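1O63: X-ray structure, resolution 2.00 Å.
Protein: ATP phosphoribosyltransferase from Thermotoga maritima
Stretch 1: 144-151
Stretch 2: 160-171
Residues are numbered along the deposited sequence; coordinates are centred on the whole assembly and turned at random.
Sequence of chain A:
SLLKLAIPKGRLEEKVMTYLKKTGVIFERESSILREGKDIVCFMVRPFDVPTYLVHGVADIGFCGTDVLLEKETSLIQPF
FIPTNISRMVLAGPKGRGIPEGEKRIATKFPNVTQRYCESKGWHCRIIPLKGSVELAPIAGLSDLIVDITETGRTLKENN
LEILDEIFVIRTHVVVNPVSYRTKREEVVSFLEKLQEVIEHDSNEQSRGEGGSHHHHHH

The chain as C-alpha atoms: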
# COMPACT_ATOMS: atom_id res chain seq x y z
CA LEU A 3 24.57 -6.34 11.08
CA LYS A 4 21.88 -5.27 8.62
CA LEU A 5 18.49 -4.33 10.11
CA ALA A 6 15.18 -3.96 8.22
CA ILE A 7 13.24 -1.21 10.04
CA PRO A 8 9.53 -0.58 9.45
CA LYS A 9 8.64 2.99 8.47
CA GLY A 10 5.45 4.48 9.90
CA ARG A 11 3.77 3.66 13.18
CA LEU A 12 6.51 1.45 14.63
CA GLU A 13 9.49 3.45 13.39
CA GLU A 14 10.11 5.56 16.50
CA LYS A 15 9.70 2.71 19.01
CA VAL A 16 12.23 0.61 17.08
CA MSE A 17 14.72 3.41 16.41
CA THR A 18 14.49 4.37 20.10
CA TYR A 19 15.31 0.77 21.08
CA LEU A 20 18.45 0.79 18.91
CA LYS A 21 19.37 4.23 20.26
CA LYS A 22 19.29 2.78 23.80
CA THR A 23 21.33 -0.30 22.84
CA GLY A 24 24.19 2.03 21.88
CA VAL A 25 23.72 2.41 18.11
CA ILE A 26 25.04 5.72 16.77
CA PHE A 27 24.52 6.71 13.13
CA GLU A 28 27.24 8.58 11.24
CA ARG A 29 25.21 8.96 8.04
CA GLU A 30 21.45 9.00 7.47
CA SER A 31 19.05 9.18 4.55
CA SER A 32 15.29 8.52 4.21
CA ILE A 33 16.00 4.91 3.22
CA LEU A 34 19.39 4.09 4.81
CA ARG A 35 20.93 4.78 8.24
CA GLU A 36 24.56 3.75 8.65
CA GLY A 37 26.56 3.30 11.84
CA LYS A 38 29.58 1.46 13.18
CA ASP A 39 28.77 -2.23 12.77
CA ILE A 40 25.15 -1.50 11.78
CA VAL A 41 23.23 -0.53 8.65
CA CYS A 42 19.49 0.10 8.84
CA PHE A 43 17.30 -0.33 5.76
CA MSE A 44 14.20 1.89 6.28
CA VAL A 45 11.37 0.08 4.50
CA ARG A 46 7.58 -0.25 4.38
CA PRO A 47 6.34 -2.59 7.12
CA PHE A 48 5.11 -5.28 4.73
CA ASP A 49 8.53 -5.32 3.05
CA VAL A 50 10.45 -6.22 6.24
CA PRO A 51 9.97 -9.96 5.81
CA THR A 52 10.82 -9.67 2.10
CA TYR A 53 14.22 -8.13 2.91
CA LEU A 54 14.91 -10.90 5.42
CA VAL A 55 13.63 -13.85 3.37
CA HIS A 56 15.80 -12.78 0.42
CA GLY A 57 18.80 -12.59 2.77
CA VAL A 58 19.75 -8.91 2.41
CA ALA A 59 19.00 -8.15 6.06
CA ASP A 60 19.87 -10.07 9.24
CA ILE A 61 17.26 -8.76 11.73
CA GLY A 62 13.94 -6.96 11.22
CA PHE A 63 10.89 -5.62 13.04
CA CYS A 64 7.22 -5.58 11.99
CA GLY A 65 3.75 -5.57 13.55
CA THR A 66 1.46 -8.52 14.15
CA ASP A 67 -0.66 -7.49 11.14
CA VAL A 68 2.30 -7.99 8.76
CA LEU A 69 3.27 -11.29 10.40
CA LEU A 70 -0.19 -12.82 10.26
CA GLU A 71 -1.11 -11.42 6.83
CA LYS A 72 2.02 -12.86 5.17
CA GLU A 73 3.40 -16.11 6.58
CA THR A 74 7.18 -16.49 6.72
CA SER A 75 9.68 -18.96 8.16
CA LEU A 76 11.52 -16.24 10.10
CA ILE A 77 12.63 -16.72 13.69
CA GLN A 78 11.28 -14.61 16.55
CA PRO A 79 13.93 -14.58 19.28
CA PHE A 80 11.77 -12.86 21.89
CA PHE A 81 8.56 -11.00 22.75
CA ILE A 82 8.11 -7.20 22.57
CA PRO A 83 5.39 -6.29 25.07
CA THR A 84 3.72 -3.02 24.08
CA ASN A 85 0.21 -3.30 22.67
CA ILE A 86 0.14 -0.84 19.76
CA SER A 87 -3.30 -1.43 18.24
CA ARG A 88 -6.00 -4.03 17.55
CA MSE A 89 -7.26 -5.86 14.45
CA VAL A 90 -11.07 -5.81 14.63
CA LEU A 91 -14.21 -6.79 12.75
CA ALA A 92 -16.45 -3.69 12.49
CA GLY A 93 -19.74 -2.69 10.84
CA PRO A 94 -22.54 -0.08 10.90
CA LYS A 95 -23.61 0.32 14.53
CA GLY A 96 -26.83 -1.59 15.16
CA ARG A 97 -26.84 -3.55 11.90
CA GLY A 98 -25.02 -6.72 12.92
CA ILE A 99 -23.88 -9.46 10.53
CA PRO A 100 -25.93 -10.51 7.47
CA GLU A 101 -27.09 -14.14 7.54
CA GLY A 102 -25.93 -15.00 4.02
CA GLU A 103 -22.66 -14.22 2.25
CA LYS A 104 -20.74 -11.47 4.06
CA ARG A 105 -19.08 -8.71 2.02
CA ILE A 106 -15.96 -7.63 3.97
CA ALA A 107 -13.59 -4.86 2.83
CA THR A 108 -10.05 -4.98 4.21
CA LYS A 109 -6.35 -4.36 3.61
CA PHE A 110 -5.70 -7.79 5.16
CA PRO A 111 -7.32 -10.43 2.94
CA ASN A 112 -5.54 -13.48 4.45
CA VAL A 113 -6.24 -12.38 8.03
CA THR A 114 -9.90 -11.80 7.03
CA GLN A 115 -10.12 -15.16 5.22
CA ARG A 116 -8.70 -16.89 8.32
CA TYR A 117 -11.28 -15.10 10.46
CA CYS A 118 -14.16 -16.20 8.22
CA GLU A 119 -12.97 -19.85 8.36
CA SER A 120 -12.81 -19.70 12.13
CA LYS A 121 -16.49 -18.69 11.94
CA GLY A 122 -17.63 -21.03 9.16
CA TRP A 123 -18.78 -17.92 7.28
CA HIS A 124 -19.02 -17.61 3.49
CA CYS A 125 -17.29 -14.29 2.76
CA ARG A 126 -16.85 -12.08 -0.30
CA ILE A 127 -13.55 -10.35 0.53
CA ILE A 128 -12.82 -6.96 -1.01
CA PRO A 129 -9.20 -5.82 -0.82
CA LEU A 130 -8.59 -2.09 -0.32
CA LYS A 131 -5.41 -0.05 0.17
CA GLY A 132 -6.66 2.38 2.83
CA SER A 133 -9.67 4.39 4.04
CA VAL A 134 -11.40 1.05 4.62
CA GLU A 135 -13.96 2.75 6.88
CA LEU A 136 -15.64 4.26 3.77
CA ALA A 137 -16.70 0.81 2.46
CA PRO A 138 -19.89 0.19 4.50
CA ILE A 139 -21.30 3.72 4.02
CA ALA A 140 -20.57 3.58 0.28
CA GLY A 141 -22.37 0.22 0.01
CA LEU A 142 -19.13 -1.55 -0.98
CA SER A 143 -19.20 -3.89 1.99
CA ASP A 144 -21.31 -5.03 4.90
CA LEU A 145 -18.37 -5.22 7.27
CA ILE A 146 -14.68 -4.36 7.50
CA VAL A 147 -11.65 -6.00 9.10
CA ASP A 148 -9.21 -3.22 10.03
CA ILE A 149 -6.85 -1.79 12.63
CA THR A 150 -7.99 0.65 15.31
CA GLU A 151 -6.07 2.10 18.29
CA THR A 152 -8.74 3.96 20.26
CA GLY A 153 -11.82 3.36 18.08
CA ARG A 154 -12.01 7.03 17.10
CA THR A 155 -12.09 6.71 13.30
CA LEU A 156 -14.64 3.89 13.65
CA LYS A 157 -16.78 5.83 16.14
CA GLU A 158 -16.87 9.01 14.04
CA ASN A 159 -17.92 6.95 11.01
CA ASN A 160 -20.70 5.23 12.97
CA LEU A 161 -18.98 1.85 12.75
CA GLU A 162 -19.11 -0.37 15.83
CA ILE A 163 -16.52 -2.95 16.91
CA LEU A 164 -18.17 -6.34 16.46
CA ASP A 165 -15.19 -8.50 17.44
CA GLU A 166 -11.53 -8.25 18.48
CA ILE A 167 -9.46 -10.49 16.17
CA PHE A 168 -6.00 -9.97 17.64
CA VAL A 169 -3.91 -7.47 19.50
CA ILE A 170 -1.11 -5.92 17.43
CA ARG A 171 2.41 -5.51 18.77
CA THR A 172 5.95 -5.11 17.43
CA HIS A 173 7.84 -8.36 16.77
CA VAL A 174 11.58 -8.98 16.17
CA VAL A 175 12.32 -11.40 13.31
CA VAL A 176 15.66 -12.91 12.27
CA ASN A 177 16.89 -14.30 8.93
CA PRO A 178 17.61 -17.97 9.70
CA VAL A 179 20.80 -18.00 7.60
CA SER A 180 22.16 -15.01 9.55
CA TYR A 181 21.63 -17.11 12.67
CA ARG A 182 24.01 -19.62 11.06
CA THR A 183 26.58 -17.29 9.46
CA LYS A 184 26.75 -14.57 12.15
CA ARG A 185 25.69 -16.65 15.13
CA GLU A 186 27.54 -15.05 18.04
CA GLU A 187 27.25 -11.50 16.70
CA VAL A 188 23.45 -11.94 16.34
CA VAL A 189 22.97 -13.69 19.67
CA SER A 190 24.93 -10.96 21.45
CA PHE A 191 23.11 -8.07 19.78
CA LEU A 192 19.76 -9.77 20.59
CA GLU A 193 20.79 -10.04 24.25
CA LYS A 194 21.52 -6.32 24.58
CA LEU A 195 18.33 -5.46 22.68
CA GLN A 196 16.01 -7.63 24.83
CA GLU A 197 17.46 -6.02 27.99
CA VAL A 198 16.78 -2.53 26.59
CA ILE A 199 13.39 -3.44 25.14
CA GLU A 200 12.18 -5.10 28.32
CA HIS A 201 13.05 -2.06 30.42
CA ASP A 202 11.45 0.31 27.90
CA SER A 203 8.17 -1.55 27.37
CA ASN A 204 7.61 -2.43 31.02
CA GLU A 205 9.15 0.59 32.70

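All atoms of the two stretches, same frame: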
# COMPACT_ATOMS: atom_id res chain seq x y z
N ASP A 144 -20.44 -4.97 3.73
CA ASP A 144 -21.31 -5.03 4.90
C ASP A 144 -20.48 -4.71 6.14
O ASP A 144 -20.91 -4.09 7.10
CB ASP A 144 -21.92 -6.44 4.97
CG ASP A 144 -22.85 -6.73 3.80
OD1 ASP A 144 -23.91 -6.09 3.74
OD2 ASP A 144 -22.55 -7.62 2.97
N LEU A 145 -19.25 -5.23 6.14
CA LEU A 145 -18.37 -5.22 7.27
C LEU A 145 -16.92 -4.90 6.82
O LEU A 145 -16.61 -4.96 5.65
CB LEU A 145 -18.28 -6.61 7.95
CG LEU A 145 -19.57 -7.28 8.42
CD1 LEU A 145 -19.37 -8.77 8.68
CD2 LEU A 145 -20.14 -6.61 9.66
N ILE A 146 -16.11 -4.53 7.80
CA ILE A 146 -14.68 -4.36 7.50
C ILE A 146 -13.85 -5.13 8.53
O ILE A 146 -14.38 -5.46 9.59
CB ILE A 146 -14.21 -2.91 7.52
CG1 ILE A 146 -14.35 -2.34 8.93
CG2 ILE A 146 -14.94 -2.08 6.44
CD1 ILE A 146 -13.87 -0.93 9.13
N VAL A 147 -12.63 -5.45 8.14
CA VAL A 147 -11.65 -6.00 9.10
C VAL A 147 -10.48 -5.01 9.03
O VAL A 147 -9.93 -4.83 7.95
CB VAL A 147 -11.20 -7.42 8.80
CG1 VAL A 147 -9.93 -7.77 9.56
CG2 VAL A 147 -12.29 -8.44 9.08
N ASP A 148 -10.24 -4.27 10.11
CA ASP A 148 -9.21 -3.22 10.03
C ASP A 148 -8.60 -2.95 11.39
O ASP A 148 -9.08 -3.43 12.42
CB ASP A 148 -9.82 -1.92 9.47
CG ASP A 148 -8.81 -0.97 8.88
OD1 ASP A 148 -7.62 -1.34 8.74
OD2 ASP A 148 -9.19 0.17 8.55
N ILE A 149 -7.55 -2.15 11.39
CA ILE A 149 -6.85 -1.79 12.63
C ILE A 149 -7.48 -0.50 13.20
O ILE A 149 -7.83 0.40 12.45
CB ILE A 149 -5.37 -1.47 12.35
CG1 ILE A 149 -4.62 -2.68 11.78
CG2 ILE A 149 -4.65 -0.93 13.58
CD1 ILE A 149 -3.17 -2.24 11.39
N THR A 150 -7.54 -0.46 14.51
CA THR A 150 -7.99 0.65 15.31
C THR A 150 -7.09 0.74 16.55
O THR A 150 -6.56 -0.26 17.00
CB THR A 150 -9.45 0.47 15.78
OG1 THR A 150 -9.88 1.64 16.48
CG2 THR A 150 -9.58 -0.72 16.72
N GLU A 151 -6.88 1.94 17.08
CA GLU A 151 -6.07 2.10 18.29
C GLU A 151 -6.99 2.52 19.45
O GLU A 151 -6.90 1.95 20.53
CB GLU A 151 -4.98 3.15 18.08
CG GLU A 151 -3.96 2.69 17.01
CD GLU A 151 -2.66 3.47 17.15
OE1 GLU A 151 -1.88 3.53 16.16
OE2 GLU A 151 -2.37 3.99 18.25
N ASN A 160 -19.57 6.03 12.54
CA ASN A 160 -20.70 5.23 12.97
C ASN A 160 -20.52 3.74 12.78
O ASN A 160 -21.50 3.01 12.57
CB ASN A 160 -21.99 5.70 12.26
CG ASN A 160 -22.40 7.09 12.71
OD1 ASN A 160 -22.86 7.92 11.92
ND2 ASN A 160 -22.21 7.38 13.99
N LEU A 161 -19.28 3.28 12.80
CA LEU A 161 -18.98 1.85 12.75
C LEU A 161 -18.79 1.38 14.19
O LEU A 161 -18.25 2.15 14.99
CB LEU A 161 -17.71 1.57 11.93
CG LEU A 161 -17.81 1.98 10.45
CD1 LEU A 161 -16.52 1.71 9.70
CD2 LEU A 161 -18.99 1.29 9.79
N GLU A 162 -19.27 0.21 14.50
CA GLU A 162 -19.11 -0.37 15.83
C GLU A 162 -18.12 -1.54 15.75
O GLU A 162 -18.13 -2.27 14.75
CB GLU A 162 -20.46 -0.90 16.33
CG GLU A 162 -20.45 -2.05 17.26
CD GLU A 162 -21.77 -2.50 17.83
OE1 GLU A 162 -22.74 -2.71 17.08
OE2 GLU A 162 -21.84 -2.69 19.08
N ILE A 163 -17.42 -1.80 16.84
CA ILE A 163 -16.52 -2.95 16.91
C ILE A 163 -17.31 -4.21 17.24
O ILE A 163 -17.88 -4.35 18.32
CB ILE A 163 -15.41 -2.73 17.95
CG1 ILE A 163 -14.44 -1.64 17.48
CG2 ILE A 163 -14.68 -4.05 18.19
CD1 ILE A 163 -13.46 -1.19 18.56
N LEU A 164 -17.40 -5.12 16.28
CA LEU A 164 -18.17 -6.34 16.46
C LEU A 164 -17.35 -7.47 17.07
O LEU A 164 -17.95 -8.42 17.59
CB LEU A 164 -18.77 -6.81 15.12
CG LEU A 164 -19.43 -5.69 14.29
CD1 LEU A 164 -20.00 -6.26 13.00
CD2 LEU A 164 -20.51 -4.99 15.09
N ASP A 165 -16.02 -7.43 16.91
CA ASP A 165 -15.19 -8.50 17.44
C ASP A 165 -13.71 -8.06 17.41
O ASP A 165 -13.26 -7.40 16.47
CB ASP A 165 -15.36 -9.78 16.64
CG ASP A 165 -14.96 -11.06 17.34
OD1 ASP A 165 -14.76 -11.06 18.57
OD2 ASP A 165 -14.89 -12.13 16.66
N GLU A 166 -12.98 -8.53 18.41
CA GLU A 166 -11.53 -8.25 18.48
C GLU A 166 -10.81 -9.45 17.88
O GLU A 166 -11.02 -10.57 18.34
CB GLU A 166 -11.15 -8.07 19.95
CG GLU A 166 -11.95 -7.01 20.70
CD GLU A 166 -11.31 -5.64 20.60
OE1 GLU A 166 -11.96 -4.63 20.94
OE2 GLU A 166 -10.14 -5.57 20.16
N ILE A 167 -10.06 -9.27 16.79
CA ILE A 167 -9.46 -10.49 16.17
C ILE A 167 -8.11 -10.80 16.77
O ILE A 167 -7.72 -11.94 16.92
CB ILE A 167 -9.39 -10.33 14.65
CG1 ILE A 167 -10.80 -10.06 14.08
CG2 ILE A 167 -8.79 -11.60 14.03
CD1 ILE A 167 -10.83 -9.73 12.61
N PHE A 168 -7.28 -9.77 16.98
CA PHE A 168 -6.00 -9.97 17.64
C PHE A 168 -5.42 -8.62 18.00
O PHE A 168 -5.69 -7.58 17.35
CB PHE A 168 -4.97 -10.81 16.91
CG PHE A 168 -4.60 -10.39 15.54
CD1 PHE A 168 -3.68 -9.36 15.33
CD2 PHE A 168 -5.14 -11.02 14.43
CE1 PHE A 168 -3.33 -8.98 14.05
CE2 PHE A 168 -4.81 -10.63 13.14
CZ PHE A 168 -3.89 -9.60 12.95
N VAL A 169 -4.60 -8.68 19.04
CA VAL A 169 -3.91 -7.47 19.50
C VAL A 169 -2.63 -7.35 18.67
O VAL A 169 -2.08 -8.38 18.32
CB VAL A 169 -3.57 -7.59 20.99
CG1 VAL A 169 -2.53 -6.56 21.39
CG2 VAL A 169 -4.85 -7.45 21.81
N ILE A 170 -2.26 -6.15 18.28
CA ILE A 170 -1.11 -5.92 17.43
C ILE A 170 0.05 -5.32 18.23
O ILE A 170 -0.10 -4.31 18.92
CB ILE A 170 -1.42 -5.00 16.25
CG1 ILE A 170 -2.38 -5.73 15.26
CG2 ILE A 170 -0.16 -4.58 15.50
CD1 ILE A 170 -3.14 -4.69 14.43
N ARG A 171 1.20 -5.96 18.08
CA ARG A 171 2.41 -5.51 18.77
C ARG A 171 3.56 -5.48 17.75
O ARG A 171 3.44 -5.95 16.64
CB ARG A 171 2.82 -6.59 19.81
CG ARG A 171 1.73 -7.06 20.72
CD ARG A 171 2.25 -7.95 21.84
NE ARG A 171 1.30 -7.96 22.97
CZ ARG A 171 0.20 -8.71 22.95
NH1 ARG A 171 -0.07 -9.46 21.89
NH2 ARG A 171 -0.61 -8.66 23.99

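Two strands, 145-150 and 161-171, run in roughly the same direction, their axes inclined by 41° and no closer than 9.0 Å. Another segment of the chain, elsewhere in the structure, runs between them, so the backbones do not pair and no hydrogen bond crosses; the side chains of the two strands meet past it.

The rule is that methyl ends of the second strand meet the first strand's side chains. L164 points toward the first strand, and L145, whose CA-to-CB bond lies sideways, extends its end to meet it, so that CD2 of L145 sits 3.4 Å from CD1 of L164, the tightest contact here. I146 likewise starts sideways, yet its CD1 comes within 3.8 Å of CD1 of L161. These two pairs meet tip to tip. Further along, I167 reaches in with an extended m,t side chain and sets its CD1 against the fork of V147, 3.7 Å from CG1 and 4.0 Å from CG2 of V147, a bump in a shallow hollow. At I149 there is no such fork: CD1 of I170 lies along the CG1-CD1 bond of I149, 3.6 Å from I149 CG1 and 3.9 Å from I149 CD1, and I170 gives up more surface to the contact than any other residue. T150 offers a methyl rather than its hydroxyl: its CG2 lies 4.3 Å from CD1 of I163, a looser fit.

Four of the five contacting pairs are apolar side-chain pairs. D148 points away and makes no contact with the other strand; its OD1 accepts a weak, local hydrogen bond from the backbone N of I149 at 2.8 Å.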